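Side-chain contact in aminoglycoside phosphotransferase (Alicyclobacillus acidocaldarius subsp. acidocaldarius, PDB 4PDY), which probably transfers a phosphoryl group to a small-molecule substrate, as in other kinase-like aminoglycoside phosphotransferases: residues A[248-251]-A[252-256]. Sequence-based numbering, arbitrary orientation.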
ATOM      1  N   ARG A 248      10.835  -0.784  -1.936  1.00 10.03           N
ATOM      2  CA  ARG A 248      12.113  -0.062  -2.122  1.00 10.94           C
ATOM      3  C   ARG A 248      12.459   0.593  -0.798  1.00 11.08           C
ATOM      4  O   ARG A 248      11.615   0.684   0.072  1.00 10.19           O
ATOM      5  CB  ARG A 248      12.026   0.994  -3.220  1.00 13.06           C
ATOM      6  CG  ARG A 248      10.953   2.015  -2.976  1.00 15.34           C
ATOM      7  CD  ARG A 248      10.869   3.068  -4.076  1.00 23.39           C
ATOM      8  NE  ARG A 248       9.678   3.895  -3.892  1.00 27.50           N
ATOM      9  CZ  ARG A 248       9.618   4.992  -3.129  1.00 30.89           C
ATOM     10  NH1 ARG A 248      10.685   5.425  -2.455  1.00 37.03           N
ATOM     11  NH2 ARG A 248       8.472   5.657  -3.029  1.00 36.60           N
ATOM     12  N   PRO A 249      13.719   1.032  -0.650  1.00 10.22           N
ATOM     13  CA  PRO A 249      14.064   1.804   0.527  1.00 10.45           C
ATOM     14  C   PRO A 249      13.140   3.037   0.626  1.00 10.83           C
ATOM     15  O   PRO A 249      12.996   3.796  -0.342  1.00 12.13           O
ATOM     16  CB  PRO A 249      15.526   2.218   0.264  1.00 12.59           C
ATOM     17  CG  PRO A 249      16.061   1.146  -0.640  1.00 12.12           C
ATOM     18  CD  PRO A 249      14.886   0.806  -1.515  1.00 12.13           C
ATOM     19  N   ALA A 250      12.530   3.233   1.781  1.00 11.30           N
ATOM     20  CA  ALA A 250      11.608   4.349   1.994  1.00 11.38           C
ATOM     21  C   ALA A 250      11.319   4.496   3.463  1.00 11.63           C
ATOM     22  O   ALA A 250      11.384   3.510   4.199  1.00 12.66           O
ATOM     23  CB  ALA A 250      10.327   4.151   1.220  1.00 13.15           C
ATOM     24  N   PRO A 251      10.977   5.722   3.917  1.00 12.00           N
ATOM     25  CA  PRO A 251      10.715   5.897   5.332  1.00 12.27           C
ATOM     26  C   PRO A 251       9.552   5.031   5.792  1.00 11.31           C
ATOM     27  O   PRO A 251       8.542   4.942   5.107  1.00 11.36           O
ATOM     28  CB  PRO A 251      10.379   7.383   5.442  1.00 13.56           C
ATOM     29  CG  PRO A 251      11.121   8.018   4.313  1.00 16.37           C
ATOM     30  CD  PRO A 251      10.990   7.008   3.199  1.00 13.80           C
ATOM     31  N   ARG A 252       9.704   4.465   6.982  1.00 11.07           N
ATOM     32  CA  ARG A 252       8.702   3.597   7.570  1.00 10.41           C
ATOM     33  C   ARG A 252       7.323   4.240   7.651  1.00 11.34           C
ATOM     34  O   ARG A 252       6.295   3.562   7.515  1.00 12.33           O
ATOM     35  CB  ARG A 252       9.178   3.115   8.936  1.00 11.87           C
ATOM     36  CG  ARG A 252       8.345   1.998   9.508  1.00 12.05           C
ATOM     37  CD  ARG A 252       8.965   1.356  10.723  1.00 11.85           C
ATOM     38  NE  ARG A 252       8.836   2.215  11.908  1.00 11.91           N
ATOM     39  CZ  ARG A 252       8.781   1.774  13.161  1.00 12.50           C
ATOM     40  NH1 ARG A 252       8.843   0.464  13.424  1.00 11.57           N
ATOM     41  NH2 ARG A 252       8.626   2.630  14.165  1.00 13.97           N
ATOM     42  N   ALA A 253       7.270   5.545   7.857  1.00 11.40           N
ATOM     43  CA  ALA A 253       6.022   6.269   7.918  1.00  9.97           C
ATOM     44  C   ALA A 253       5.125   6.060   6.694  1.00 10.85           C
ATOM     45  O   ALA A 253       3.895   6.200   6.791  1.00 11.71           O
ATOM     46  CB  ALA A 253       6.306   7.768   8.103  1.00 11.10           C
ATOM     47  N   LEU A 254       5.719   5.791   5.532  1.00 11.35           N
ATOM     48  CA  LEU A 254       4.895   5.571   4.341  1.00 11.66           C
ATOM     49  C   LEU A 254       4.013   4.326   4.468  1.00 11.49           C
ATOM     50  O   LEU A 254       2.814   4.423   4.268  1.00 10.96           O
ATOM     51  CB  LEU A 254       5.738   5.482   3.092  1.00 12.98           C
ATOM     52  CG  LEU A 254       6.409   6.784   2.626  1.00 17.36           C
ATOM     53  CD1 LEU A 254       7.185   6.547   1.346  1.00 18.88           C
ATOM     54  CD2 LEU A 254       5.394   7.899   2.433  1.00 22.61           C
ATOM     55  N   ASP A 255       4.597   3.198   4.847  1.00 10.34           N
ATOM     56  CA  ASP A 255       3.798   1.998   5.040  1.00 11.00           C
ATOM     57  C   ASP A 255       2.819   2.209   6.196  1.00 11.18           C
ATOM     58  O   ASP A 255       1.662   1.789   6.121  1.00 10.64           O
ATOM     59  CB  ASP A 255       4.694   0.784   5.314  1.00 11.69           C
ATOM     60  CG  ASP A 255       5.143   0.018   4.039  1.00 11.28           C
ATOM     61  OD1 ASP A 255       4.675   0.287   2.899  1.00 12.00           O
ATOM     62  OD2 ASP A 255       6.032  -0.860   4.215  1.00 11.02           O
HETATM   63  N   MSE A 256       3.270   2.853   7.271  0.50 10.17           N
HETATM   64  CA  MSE A 256       2.401   3.055   8.419  0.50 10.29           C
HETATM   65  C   MSE A 256       1.195   3.899   8.075  0.50  9.86           C
HETATM   66  O   MSE A 256       0.061   3.547   8.416  0.50 10.17           O
HETATM   67  CB  MSE A 256       3.222   3.629   9.570  0.50  9.89           C
HETATM   68  CG  MSE A 256       2.484   3.469  10.887  0.50 10.22           C
HETATM   69 SE   MSE A 256       3.495   4.305  12.332  0.50 12.89          SE
HETATM   70  CE  MSE A 256       5.332   3.617  12.183  0.50 12.28           C
TER
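Leu-254, near the start of helix 252-266, folds back onto Ala-250 and Pro-251, which follow strand 248-249 and lead into the helix. The apolar part is small: one branch, CD1, does the touching, lying 4.0 Å from Ala-250 CB and 4.3 Å from Pro-251 CD. With CG anti to its carbonyl carbon (chi1 -70°) and beside its backbone N, the side chain runs back past the Pro-251 carbonyl toward Ala-250. Between the two segments the one hydrogen bond runs from Leu-254 N to Pro-251 O, 3.0 Å long and fairly straight at 158°; the donor sits above the carbonyl plane. The same turn leaves Leu-254 CB 3.5 Å from Pro-251 O. The polar ends of Arg-252 and Asp-255 find their partners outside the turn: the Arg-252 guanidinium, reached through a bend at chi3 (75°), forms a salt bridge with Glu-291 and donates to the carbonyls of Phe-281 and Arg-285, while both Asp-255 carboxylate oxygens accept backbone N-H groups, from His-223 and Leu-224. The turn thus joins strand 248-249, paired antiparallel with strand 221-222, to helix 252-266, with Ala-253 against helix 289-300 and Pro-251 on helix 206-218, whose Glu-215 and Tyr-211 bond the backbone N-H groups of Arg-252 and Ala-253.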